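Local coordinates for peptidase, zinc-dependent (Methanocorpusculum labreanum, PDB 3LMC), which binds a zinc ion and, at a separate site, an iron ion, and probably acts as a metallopeptidase of family M54, at residues 141-146 / 176-181; 22-27 / 180-184; 109-113 / 150-154; 105-109 / 120-125. All coordinates share one frame. Residues are numbered along the deposited sequence.

Interaction 1. Residues 141-146 / 176-181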
loop_
_atom_site.group_PDB
_atom_site.type_symbol
_atom_site.label_atom_id
_atom_site.label_comp_id
_atom_site.label_asym_id
_atom_site.label_seq_id
_atom_site.Cartn_x
_atom_site.Cartn_y
_atom_site.Cartn_z
ATOM N N ASP A 141 0.245 -1.673 13.110
ATOM C CA ASP A 141 0.690 -3.040 12.840
ATOM C C ASP A 141 0.096 -3.545 11.541
ATOM O O ASP A 141 0.801 -4.107 10.704
ATOM C CB ASP A 141 0.236 -4.011 13.924
ATOM C CG ASP A 141 0.949 -3.808 15.237
ATOM O OD1 ASP A 141 2.020 -3.170 15.259
ATOM O OD2 ASP A 141 0.422 -4.302 16.254
ATOM N N ARG A 142 -1.217 -3.394 11.405
ATOM C CA ARG A 142 -1.925 -3.966 10.265
ATOM C C ARG A 142 -1.564 -3.292 8.949
ATOM O O ARG A 142 -1.277 -3.978 7.960
ATOM C CB ARG A 142 -3.430 -3.926 10.511
ATOM C CG ARG A 142 -3.845 -4.837 11.651
ATOM C CD ARG A 142 -5.290 -4.546 12.098
ATOM N NE ARG A 142 -5.716 -5.511 13.100
ATOM C CZ ARG A 142 -6.555 -5.237 14.098
ATOM N NH1 ARG A 142 -7.070 -4.017 14.235
ATOM N NH2 ARG A 142 -6.865 -6.189 14.972
ATOM N N ILE A 143 -1.536 -1.960 8.940
ATOM C CA ILE A 143 -1.172 -1.230 7.718
ATOM C C ILE A 143 0.250 -1.530 7.268
ATOM O O ILE A 143 0.525 -1.610 6.078
ATOM C CB ILE A 143 -1.283 0.287 7.887
ATOM C CG1 ILE A 143 -2.715 0.670 8.270
ATOM C CG2 ILE A 143 -0.847 1.005 6.589
ATOM C CD1 ILE A 143 -2.919 2.166 8.449
ATOM N N VAL A 144 1.163 -1.667 8.223
ATOM C CA VAL A 144 2.547 -1.956 7.897
ATOM C C VAL A 144 2.651 -3.320 7.233
ATOM O O VAL A 144 3.338 -3.483 6.225
ATOM C CB VAL A 144 3.408 -1.999 9.161
ATOM C CG1 VAL A 144 4.789 -2.604 8.842
ATOM C CG2 VAL A 144 3.525 -0.605 9.775
ATOM N N LYS A 145 1.972 -4.300 7.824
ATOM C CA LYS A 145 2.029 -5.674 7.359
ATOM C C LYS A 145 1.415 -5.854 5.971
ATOM O O LYS A 145 1.956 -6.571 5.127
ATOM C CB LYS A 145 1.295 -6.565 8.347
ATOM C CG LYS A 145 2.010 -6.798 9.672
ATOM C CD LYS A 145 1.023 -7.466 10.632
ATOM C CE LYS A 145 1.671 -7.837 11.938
ATOM N NZ LYS A 145 0.735 -8.713 12.700
ATOM N N GLU A 146 0.285 -5.198 5.729
ATOM C CA GLU A 146 -0.403 -5.344 4.447
ATOM C C GLU A 146 0.214 -4.396 3.428
ATOM O O GLU A 146 0.250 -4.690 2.235
ATOM C CB GLU A 146 -1.907 -5.113 4.591
ATOM C CG GLU A 146 -2.651 -5.007 3.272
ATOM C CD GLU A 146 -2.768 -6.335 2.538
ATOM O OE1 GLU A 146 -2.373 -7.376 3.113
ATOM O OE2 GLU A 146 -3.265 -6.338 1.390
ATOM N N LEU A 176 -4.312 -11.986 9.252
ATOM C CA LEU A 176 -3.426 -10.840 9.039
ATOM C C LEU A 176 -2.682 -10.507 10.338
ATOM O O LEU A 176 -1.485 -10.217 10.342
ATOM C CB LEU A 176 -4.222 -9.636 8.497
ATOM C CG LEU A 176 -3.588 -8.242 8.417
ATOM C CD1 LEU A 176 -2.161 -8.308 7.986
ATOM C CD2 LEU A 176 -4.361 -7.385 7.464
ATOM N N ASP A 177 -3.392 -10.581 11.455
ATOM C CA ASP A 177 -2.786 -10.256 12.742
ATOM C C ASP A 177 -1.733 -11.296 13.135
ATOM O O ASP A 177 -0.805 -10.989 13.885
ATOM C CB ASP A 177 -3.856 -10.119 13.832
ATOM C CG ASP A 177 -4.622 -8.802 13.747
ATOM O OD1 ASP A 177 -4.170 -7.883 13.024
ATOM O OD2 ASP A 177 -5.674 -8.685 14.416
ATOM N N ARG A 178 -1.881 -12.521 12.633
ATOM C CA ARG A 178 -0.911 -13.582 12.909
ATOM C C ARG A 178 0.377 -13.397 12.106
ATOM O O ARG A 178 1.430 -13.924 12.482
ATOM C CB ARG A 178 -1.491 -14.970 12.628
ATOM C CG ARG A 178 -2.573 -15.420 13.615
ATOM C CD ARG A 178 -2.970 -16.869 13.337
ATOM N NE ARG A 178 -4.195 -17.252 14.027
ATOM C CZ ARG A 178 -5.381 -17.393 13.438
ATOM N NH1 ARG A 178 -5.506 -17.192 12.132
ATOM N NH2 ARG A 178 -6.441 -17.744 14.154
ATOM N N LYS A 179 0.301 -12.669 10.996
ATOM C CA LYS A 179 1.523 -12.383 10.239
ATOM C C LYS A 179 2.456 -11.592 11.143
ATOM O O LYS A 179 1.999 -10.879 12.032
ATOM C CB LYS A 179 1.225 -11.596 8.970
ATOM C CG LYS A 179 0.305 -12.312 8.004
ATOM C CD LYS A 179 -0.135 -11.365 6.913
ATOM C CE LYS A 179 0.984 -11.067 5.941
ATOM N NZ LYS A 179 0.547 -10.029 4.956
ATOM N N ARG A 180 3.758 -11.746 10.941
ATOM C CA ARG A 180 4.743 -10.998 11.721
ATOM C C ARG A 180 5.388 -9.938 10.837
ATOM O O ARG A 180 5.252 -9.980 9.613
ATOM C CB ARG A 180 5.827 -11.917 12.287
ATOM C CG ARG A 180 5.402 -12.752 13.494
ATOM C CD ARG A 180 4.442 -13.857 13.093
ATOM N NE ARG A 180 4.457 -14.967 14.042
ATOM C CZ ARG A 180 3.506 -15.201 14.940
ATOM N NH1 ARG A 180 2.448 -14.405 15.020
ATOM N NH2 ARG A 180 3.614 -16.238 15.759
ATOM N N LYS A 181 6.054 -8.971 11.462
ATOM C CA LYS A 181 6.771 -7.957 10.708
ATOM C C LYS A 181 8.084 -8.594 10.285
ATOM O O LYS A 181 9.122 -8.401 10.921
ATOM C CB LYS A 181 6.980 -6.686 11.547
ATOM C CG LYS A 181 5.685 -5.864 11.725
ATOM C CD LYS A 181 5.807 -4.799 12.788
ATOM C CE LYS A 181 4.426 -4.257 13.169
ATOM N NZ LYS A 181 4.451 -3.463 14.437
HETATM O O HOH W 1 -1.751 -7.227 13.327
#
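In this member of peptidase family M54 the long helix 136-154, which further on carries the zinc-binding HExxH motif, is gripped here by the end of helix 173-178 and the loop that follows it. Lys145 is the centre of the contact. Its CB points toward the other segment, and its extended side chain runs past the CG of Lys181 to place NZ 2.6 Å from Lys179 O, a hydrogen bond to a backbone carbonyl just beyond the helix. Lys181 reaches back to the helix: its NZ forms a salt bridge with Asp141 OD1 at 2.6 Å and another with Glu22 of helix 16-27. Leu176 adds apolar packing, its CD1 lying 3.9 Å from Lys145 CB, and its side chain also reaches Phe108 of strand 106-112. At the outer edge Arg142 meets Asp177 in a two-pronged salt bridge, with NE to OD1 and NH2 to OD2 both 2.8 Å. A water joins Lys145 NZ, at 3.0 Å, to Asp177 OD1, at 2.5 Å.

Interaction 2. Residues 22-27 / 180-184. With FE (Fe (III) ion), chain B.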
loop_
_atom_site.group_PDB
_atom_site.type_symbol
_atom_site.label_atom_id
_atom_site.label_comp_id
_atom_site.label_asym_id
_atom_site.label_seq_id
_atom_site.Cartn_x
_atom_site.Cartn_y
_atom_site.Cartn_z
ATOM N N GLU A 22 8.240 2.025 10.098
ATOM C CA GLU A 22 8.200 0.563 10.177
ATOM C C GLU A 22 8.178 -0.103 8.794
ATOM O O GLU A 22 8.702 -1.208 8.619
ATOM C CB GLU A 22 6.975 0.118 10.966
ATOM C CG GLU A 22 6.892 0.683 12.363
ATOM C CD GLU A 22 6.027 -0.173 13.283
ATOM O OE1 GLU A 22 5.592 -1.266 12.858
ATOM O OE2 GLU A 22 5.809 0.234 14.437
ATOM N N LEU A 23 7.550 0.553 7.820
ATOM C CA LEU A 23 7.586 0.059 6.459
ATOM C C LEU A 23 9.036 0.100 6.029
ATOM O O LEU A 23 9.549 -0.853 5.451
ATOM C CB LEU A 23 6.737 0.916 5.518
ATOM C CG LEU A 23 5.245 0.593 5.391
ATOM C CD1 LEU A 23 4.575 1.522 4.374
ATOM C CD2 LEU A 23 5.069 -0.870 4.986
ATOM N N SER A 24 9.710 1.205 6.322
ATOM C CA SER A 24 11.111 1.330 5.932
ATOM C C SER A 24 11.993 0.268 6.606
ATOM O O SER A 24 12.898 -0.266 5.978
ATOM C CB SER A 24 11.637 2.724 6.251
ATOM O OG SER A 24 13.039 2.767 6.069
ATOM N N ALA A 25 11.734 -0.036 7.878
ATOM C CA ALA A 25 12.547 -1.018 8.599
ATOM C C ALA A 25 12.340 -2.428 8.079
ATOM O O ALA A 25 13.295 -3.154 7.875
ATOM C CB ALA A 25 12.279 -0.970 10.099
ATOM N N VAL A 26 11.088 -2.809 7.854
ATOM C CA VAL A 26 10.768 -4.171 7.438
ATOM C C VAL A 26 11.204 -4.441 5.984
ATOM O O VAL A 26 11.645 -5.545 5.654
ATOM C CB VAL A 26 9.260 -4.525 7.691
ATOM C CG1 VAL A 26 8.329 -3.732 6.774
ATOM C CG2 VAL A 26 9.036 -6.020 7.529
ATOM N N LEU A 27 11.107 -3.416 5.140
ATOM C CA LEU A 27 11.557 -3.492 3.752
ATOM C C LEU A 27 13.084 -3.307 3.650
ATOM O O LEU A 27 13.711 -3.736 2.673
ATOM C CB LEU A 27 10.849 -2.428 2.911
ATOM C CG LEU A 27 9.336 -2.573 2.713
ATOM C CD1 LEU A 27 8.725 -1.258 2.233
ATOM C CD2 LEU A 27 8.997 -3.700 1.744
ATOM N N ARG A 180 3.758 -11.746 10.941
ATOM C CA ARG A 180 4.743 -10.998 11.721
ATOM C C ARG A 180 5.388 -9.938 10.837
ATOM O O ARG A 180 5.252 -9.980 9.613
ATOM C CB ARG A 180 5.827 -11.917 12.287
ATOM C CG ARG A 180 5.402 -12.752 13.494
ATOM C CD ARG A 180 4.442 -13.857 13.093
ATOM N NE ARG A 180 4.457 -14.967 14.042
ATOM C CZ ARG A 180 3.506 -15.201 14.940
ATOM N NH1 ARG A 180 2.448 -14.405 15.020
ATOM N NH2 ARG A 180 3.614 -16.238 15.759
ATOM N N LYS A 181 6.054 -8.971 11.462
ATOM C CA LYS A 181 6.771 -7.957 10.708
ATOM C C LYS A 181 8.084 -8.594 10.285
ATOM O O LYS A 181 9.122 -8.401 10.921
ATOM C CB LYS A 181 6.980 -6.686 11.547
ATOM C CG LYS A 181 5.685 -5.864 11.725
ATOM C CD LYS A 181 5.807 -4.799 12.788
ATOM C CE LYS A 181 4.426 -4.257 13.169
ATOM N NZ LYS A 181 4.451 -3.463 14.437
ATOM N N TYR A 182 8.022 -9.340 9.187
ATOM C CA TYR A 182 8.992 -10.394 8.912
ATOM C C TYR A 182 8.903 -10.839 7.455
ATOM O O TYR A 182 7.834 -11.206 6.977
ATOM C CB TYR A 182 8.663 -11.586 9.831
ATOM C CG TYR A 182 9.467 -12.852 9.626
ATOM C CD1 TYR A 182 10.815 -12.897 9.945
ATOM C CD2 TYR A 182 8.864 -14.021 9.164
ATOM C CE1 TYR A 182 11.555 -14.058 9.786
ATOM C CE2 TYR A 182 9.603 -15.199 8.995
ATOM C CZ TYR A 182 10.948 -15.204 9.310
ATOM O OH TYR A 182 11.703 -16.348 9.159
ATOM N N PHE A 183 10.021 -10.789 6.746
ATOM C CA PHE A 183 10.132 -11.482 5.472
ATOM C C PHE A 183 10.932 -12.749 5.718
ATOM O O PHE A 183 12.065 -12.671 6.197
ATOM C CB PHE A 183 10.875 -10.624 4.453
ATOM C CG PHE A 183 10.046 -9.526 3.855
ATOM C CD1 PHE A 183 9.192 -9.788 2.814
ATOM C CD2 PHE A 183 10.147 -8.227 4.319
ATOM C CE1 PHE A 183 8.441 -8.796 2.257
ATOM C CE2 PHE A 183 9.389 -7.225 3.761
ATOM C CZ PHE A 183 8.539 -7.511 2.722
ATOM N N CYS A 184 10.361 -13.912 5.399
ATOM C CA CYS A 184 11.079 -15.173 5.599
ATOM C C CYS A 184 12.344 -15.231 4.739
ATOM O O CYS A 184 12.625 -14.310 3.965
ATOM C CB CYS A 184 10.186 -16.376 5.300
ATOM S SG CYS A 184 9.890 -16.675 3.544
HETATM FE FE FE B . 8.018 -15.519 2.732
#
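The edge of an aromatic ring meets a backbone carbonyl here: Phe183 CD2 lies 3.3 Å from Val26 O, close to the plane of the ring, near the end of helix 16-27. The same ring packs against two aliphatic side chains, with CE2 4.0 Å from Val26 CG2 and CZ 4.0 Å from Leu27 CD2. Val26 CG2 also rests on the backbone of the loop, 3.8 Å from Tyr182 N. One turn earlier on the helix, Glu22 OE1 forms a salt bridge with Lys181 NZ at 2.9 Å; that ammonium is shared with Asp141. Lys181 is the centre of an inverse gamma turn, and the chain then runs extended to Cys184, the N-cap of helix 185-191. Cys184 SG binds the iron at 2.4 Å, and Cys160, Cys165 and Cys187 complete the four-cysteine site. The contact therefore joins the iron-binding loop to helix 16-27, which rests in turn on helix 136-154 through Glu22 and Val26, while Phe183 also touches Leu191 of helix 185-191.

Interaction 3. Residues 109-113 / 150-154. With ZN (zinc ion), chain C.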
loop_
_atom_site.group_PDB
_atom_site.type_symbol
_atom_site.label_atom_id
_atom_site.label_comp_id
_atom_site.label_asym_id
_atom_site.label_seq_id
_atom_site.Cartn_x
_atom_site.Cartn_y
_atom_site.Cartn_z
ATOM N N GLY A 109 -5.993 -4.684 0.300
ATOM C CA GLY A 109 -5.070 -3.952 -0.555
ATOM C C GLY A 109 -4.883 -4.633 -1.895
ATOM O O GLY A 109 -5.436 -5.703 -2.124
ATOM N N LEU A 110 -4.089 -4.029 -2.778
ATOM C CA LEU A 110 -3.885 -4.576 -4.105
ATOM C C LEU A 110 -2.656 -3.929 -4.718
ATOM O O LEU A 110 -2.307 -2.805 -4.364
ATOM C CB LEU A 110 -5.103 -4.288 -4.978
ATOM C CG LEU A 110 -5.213 -5.053 -6.288
ATOM C CD1 LEU A 110 -5.369 -6.535 -5.991
ATOM C CD2 LEU A 110 -6.393 -4.554 -7.078
ATOM N N ALA A 111 -2.004 -4.629 -5.641
ATOM C CA ALA A 111 -0.796 -4.096 -6.270
ATOM C C ALA A 111 -0.902 -4.250 -7.772
ATOM O O ALA A 111 -1.556 -5.177 -8.251
ATOM C CB ALA A 111 0.433 -4.825 -5.750
ATOM N N TYR A 112 -0.284 -3.323 -8.508
ATOM C CA TYR A 112 -0.199 -3.392 -9.962
ATOM C C TYR A 112 1.284 -3.354 -10.305
ATOM O O TYR A 112 1.831 -2.295 -10.618
ATOM C CB TYR A 112 -0.908 -2.203 -10.601
ATOM C CG TYR A 112 -1.277 -2.389 -12.066
ATOM C CD1 TYR A 112 -2.559 -2.090 -12.521
ATOM C CD2 TYR A 112 -0.354 -2.870 -12.986
ATOM C CE1 TYR A 112 -2.913 -2.253 -13.852
ATOM C CE2 TYR A 112 -0.697 -3.043 -14.327
ATOM C CZ TYR A 112 -1.980 -2.726 -14.752
ATOM O OH TYR A 112 -2.340 -2.892 -16.072
ATOM N N PRO A 113 1.946 -4.513 -10.228
ATOM C CA PRO A 113 3.408 -4.574 -10.298
ATOM C C PRO A 113 3.955 -3.900 -11.546
ATOM O O PRO A 113 4.998 -3.234 -11.491
ATOM C CB PRO A 113 3.691 -6.079 -10.338
ATOM C CG PRO A 113 2.522 -6.694 -9.624
ATOM C CD PRO A 113 1.343 -5.843 -10.054
ATOM N N GLU A 150 1.884 -5.607 -0.206
ATOM C CA GLU A 150 1.622 -4.999 -1.497
ATOM C C GLU A 150 2.892 -4.486 -2.158
ATOM O O GLU A 150 3.078 -4.692 -3.349
ATOM C CB GLU A 150 0.623 -3.851 -1.370
ATOM C CG GLU A 150 -0.701 -4.219 -0.704
ATOM C CD GLU A 150 -1.361 -5.431 -1.332
ATOM O OE1 GLU A 150 -0.817 -5.994 -2.305
ATOM O OE2 GLU A 150 -2.439 -5.829 -0.856
ATOM N N ILE A 151 3.753 -3.823 -1.387
ATOM C CA ILE A 151 5.006 -3.284 -1.910
ATOM C C ILE A 151 5.983 -4.384 -2.324
ATOM O O ILE A 151 6.775 -4.210 -3.255
ATOM C CB ILE A 151 5.711 -2.370 -0.889
ATOM C CG1 ILE A 151 4.973 -1.023 -0.787
ATOM C CG2 ILE A 151 7.147 -2.119 -1.332
ATOM C CD1 ILE A 151 5.432 -0.151 0.405
ATOM N N GLY A 152 5.940 -5.510 -1.617
ATOM C CA GLY A 152 6.730 -6.658 -2.000
ATOM C C GLY A 152 6.354 -7.096 -3.404
ATOM O O GLY A 152 7.234 -7.350 -4.218
ATOM N N HIS A 153 5.052 -7.183 -3.689
ATOM C CA HIS A 153 4.578 -7.474 -5.051
ATOM C C HIS A 153 5.191 -6.543 -6.109
ATOM O O HIS A 153 5.543 -6.963 -7.199
ATOM C CB HIS A 153 3.068 -7.310 -5.140
ATOM C CG HIS A 153 2.290 -8.405 -4.501
ATOM N ND1 HIS A 153 2.587 -9.737 -4.687
ATOM C CD2 HIS A 153 1.181 -8.370 -3.721
ATOM C CE1 HIS A 153 1.712 -10.474 -4.026
ATOM N NE2 HIS A 153 0.848 -9.668 -3.437
ATOM N N LEU A 154 5.275 -5.258 -5.792
ATOM C CA LEU A 154 5.863 -4.305 -6.727
ATOM C C LEU A 154 7.318 -4.682 -7.072
ATOM O O LEU A 154 7.853 -4.287 -8.115
ATOM C CB LEU A 154 5.769 -2.889 -6.146
ATOM C CG LEU A 154 4.580 -2.041 -6.617
ATOM C CD1 LEU A 154 3.380 -2.868 -7.082
ATOM C CD2 LEU A 154 4.187 -1.009 -5.584
HETATM ZN ZN ZN C . -1.037 -10.178 -2.413
HETATM O O HOH W 2 6.668 -2.380 -9.716
HETATM O O HOH W 3 -2.430 -8.332 -2.929
#
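Strand 109-112 and helix 150-154 run almost parallel, their axes 10° apart and 7.5 Å at closest approach, and the backbones draw together toward Pro113 and Leu154, whose CA atoms are 4.3 Å apart. No direct hydrogen bond joins them; instead a water donates to both Pro113 O, at 2.6 Å, and Leu154 O, at 2.8 Å. Ala111 points at the helix, its CB 3.7 Å from His153 CB and 3.8 Å from Leu154 CD1. Gly109 sits where the Glu150 carboxylate comes in, OE2 being 2.9 Å from Gly109 C, and a CB here would clash with it. His153 NE2 binds the zinc at 2.2 Å, while its ND1 is hydrogen-bonded to Leu157 O; His149, His159 and a water at 2.4 Å complete the site. That water donates a 2.9 Å hydrogen bond to Glu150 OE1. An edge strand along an HExxH helix, with a glutamate holding the zinc-bound water, is characteristic of the zincin active site, where such a glutamate typically serves as general base.

Interaction 4. Residues 105-109 / 120-125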
loop_
_atom_site.group_PDB
_atom_site.type_symbol
_atom_site.label_atom_id
_atom_site.label_comp_id
_atom_site.label_asym_id
_atom_site.label_seq_id
_atom_site.Cartn_x
_atom_site.Cartn_y
_atom_site.Cartn_z
ATOM N N ASP A 105 -14.978 -10.131 -2.905
ATOM C CA ASP A 105 -15.956 -9.360 -2.132
ATOM C C ASP A 105 -15.330 -8.059 -1.618
ATOM O O ASP A 105 -15.984 -7.012 -1.562
ATOM C CB ASP A 105 -16.480 -10.193 -0.958
ATOM C CG ASP A 105 -17.313 -11.390 -1.410
ATOM O OD1 ASP A 105 -17.864 -11.347 -2.533
ATOM O OD2 ASP A 105 -17.423 -12.371 -0.642
ATOM N N PHE A 106 -14.055 -8.143 -1.244
ATOM C CA PHE A 106 -13.293 -6.993 -0.788
ATOM C C PHE A 106 -11.814 -7.367 -0.797
ATOM O O PHE A 106 -11.467 -8.535 -0.896
ATOM C CB PHE A 106 -13.710 -6.607 0.631
ATOM C CG PHE A 106 -13.148 -7.512 1.690
ATOM C CD1 PHE A 106 -13.856 -8.628 2.110
ATOM C CD2 PHE A 106 -11.895 -7.264 2.247
ATOM C CE1 PHE A 106 -13.335 -9.476 3.082
ATOM C CE2 PHE A 106 -11.369 -8.111 3.222
ATOM C CZ PHE A 106 -12.090 -9.215 3.639
ATOM N N VAL A 107 -10.942 -6.374 -0.686
ATOM C CA VAL A 107 -9.532 -6.626 -0.425
ATOM C C VAL A 107 -9.052 -5.622 0.620
ATOM O O VAL A 107 -9.604 -4.524 0.717
ATOM C CB VAL A 107 -8.663 -6.519 -1.723
ATOM C CG1 VAL A 107 -9.110 -7.539 -2.763
ATOM C CG2 VAL A 107 -8.725 -5.124 -2.320
ATOM N N PHE A 108 -8.050 -5.993 1.413
ATOM C CA PHE A 108 -7.371 -5.032 2.288
ATOM C C PHE A 108 -6.414 -4.165 1.441
ATOM O O PHE A 108 -6.050 -3.058 1.823
ATOM C CB PHE A 108 -6.546 -5.740 3.376
ATOM C CG PHE A 108 -7.345 -6.627 4.309
ATOM C CD1 PHE A 108 -8.324 -6.100 5.129
ATOM C CD2 PHE A 108 -7.063 -7.989 4.395
ATOM C CE1 PHE A 108 -9.041 -6.917 6.011
ATOM C CE2 PHE A 108 -7.772 -8.811 5.259
ATOM C CZ PHE A 108 -8.762 -8.271 6.074
ATOM N N GLY A 109 -5.993 -4.684 0.300
ATOM C CA GLY A 109 -5.070 -3.952 -0.555
ATOM C C GLY A 109 -4.883 -4.633 -1.895
ATOM O O GLY A 109 -5.436 -5.703 -2.124
ATOM N N VAL A 120 -3.388 0.268 -0.030
ATOM C CA VAL A 120 -3.933 -0.412 1.141
ATOM C C VAL A 120 -5.055 0.428 1.737
ATOM O O VAL A 120 -4.988 1.665 1.739
ATOM C CB VAL A 120 -2.872 -0.704 2.213
ATOM C CG1 VAL A 120 -2.030 0.534 2.505
ATOM C CG2 VAL A 120 -3.554 -1.195 3.501
ATOM N N SER A 121 -6.104 -0.238 2.217
ATOM C CA SER A 121 -7.218 0.473 2.817
ATOM C C SER A 121 -7.359 0.081 4.279
ATOM O O SER A 121 -7.563 -1.095 4.590
ATOM C CB SER A 121 -8.519 0.141 2.111
ATOM O OG SER A 121 -9.601 0.512 2.954
ATOM N N PRO A 122 -7.238 1.057 5.183
ATOM C CA PRO A 122 -7.433 0.720 6.596
ATOM C C PRO A 122 -8.906 0.516 6.952
ATOM O O PRO A 122 -9.195 0.243 8.120
ATOM C CB PRO A 122 -6.883 1.944 7.323
ATOM C CG PRO A 122 -5.944 2.592 6.349
ATOM C CD PRO A 122 -6.615 2.379 5.018
ATOM N N HIS A 123 -9.817 0.615 5.979
ATOM C CA HIS A 123 -11.250 0.553 6.306
ATOM C C HIS A 123 -11.632 -0.694 7.092
ATOM O O HIS A 123 -12.423 -0.620 8.021
ATOM C CB HIS A 123 -12.126 0.656 5.062
ATOM C CG HIS A 123 -13.576 0.889 5.372
ATOM N ND1 HIS A 123 -14.534 -0.095 5.250
ATOM C CD2 HIS A 123 -14.222 1.988 5.832
ATOM C CE1 HIS A 123 -15.713 0.394 5.588
ATOM N NE2 HIS A 123 -15.553 1.656 5.950
ATOM N N ARG A 124 -11.080 -1.844 6.712
ATOM C CA ARG A 124 -11.344 -3.083 7.435
ATOM C C ARG A 124 -10.211 -3.513 8.366
ATOM O O ARG A 124 -10.257 -4.608 8.946
ATOM C CB ARG A 124 -11.674 -4.196 6.452
ATOM C CG ARG A 124 -13.000 -3.944 5.727
ATOM C CD ARG A 124 -13.335 -5.063 4.771
ATOM N NE ARG A 124 -14.434 -4.699 3.886
ATOM C CZ ARG A 124 -15.554 -5.394 3.747
ATOM N NH1 ARG A 124 -15.750 -6.504 4.449
ATOM N NH2 ARG A 124 -16.476 -4.990 2.886
ATOM N N LEU A 125 -9.201 -2.655 8.502
ATOM C CA LEU A 125 -8.076 -2.903 9.403
ATOM C C LEU A 125 -8.311 -2.245 10.756
ATOM O O LEU A 125 -7.853 -2.743 11.787
ATOM C CB LEU A 125 -6.767 -2.375 8.791
ATOM C CG LEU A 125 -6.449 -2.932 7.402
ATOM C CD1 LEU A 125 -5.068 -2.459 6.867
ATOM C CD2 LEU A 125 -6.527 -4.464 7.422
#
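The mixed five-stranded sheet ends at strand 106-112, and this contact lies where that edge strand and its antiparallel neighbour 117-120 part company. Backbone pairing is brief. Gly109 and Val120 form an antiparallel non-hydrogen-bonded pair with CA atoms 4.1 Å apart, and next to it Ser121 N donates to Phe108 O at 2.8 Å, nearly straight at 172°. The same carbonyl receives a CA-H...O contact from Val120 CA at 3.5 Å. Beyond this point the chain 120-125 curls away: Ser121 OG accepts from His123 N at 3.0 Å, an ST turn, and is itself bonded to Gly97.

Apolar packing centres on Phe108. Its CD1 lies 3.3 Å from Leu125 CD2, a tight approach, and Arg124 CB comes to the ring edge, 3.8 Å from CE1. The Phe108 and Leu125 side chains both reach Leu173 and Leu176 of helix 173-178, so the sheet edge and the loop share one hydrophobic cluster with that helix.

The third kind of interaction is stacking. The Arg124 guanidinium lies flat on Phe106, the planes only 1° apart, in an off-centre cation-pi contact, while its NE forms a salt bridge with Asp98. Arg124 CZ is 4.3 Å from the centroid of the Phe106 ring, and Arg124 CD makes a CH-pi contact over the same face, 4.0 Å from that centroid.

How the interactions relate
Helix 136-154 ties the set together: interaction 1 uses its middle and interaction 3 its zinc-binding end, their centres 15 Å apart. Strand 106-112 links interactions 3 and 4, which share Gly109, with centres 13 Å apart. Interactions 1 and 2, 9 Å apart, share Arg180 and Lys181, so one loop holds both helix 136-154 and helix 16-27. Interaction 4 closes before interaction 1 opens, yet the two touch through Leu176 and Leu125. Interaction 2 spans the longest separation, from the N-terminal helix to the iron site, and encloses interactions 3 and 4 in sequence. The zinc-bearing helix thus lies between the sheet edge and the iron-binding C-terminal region.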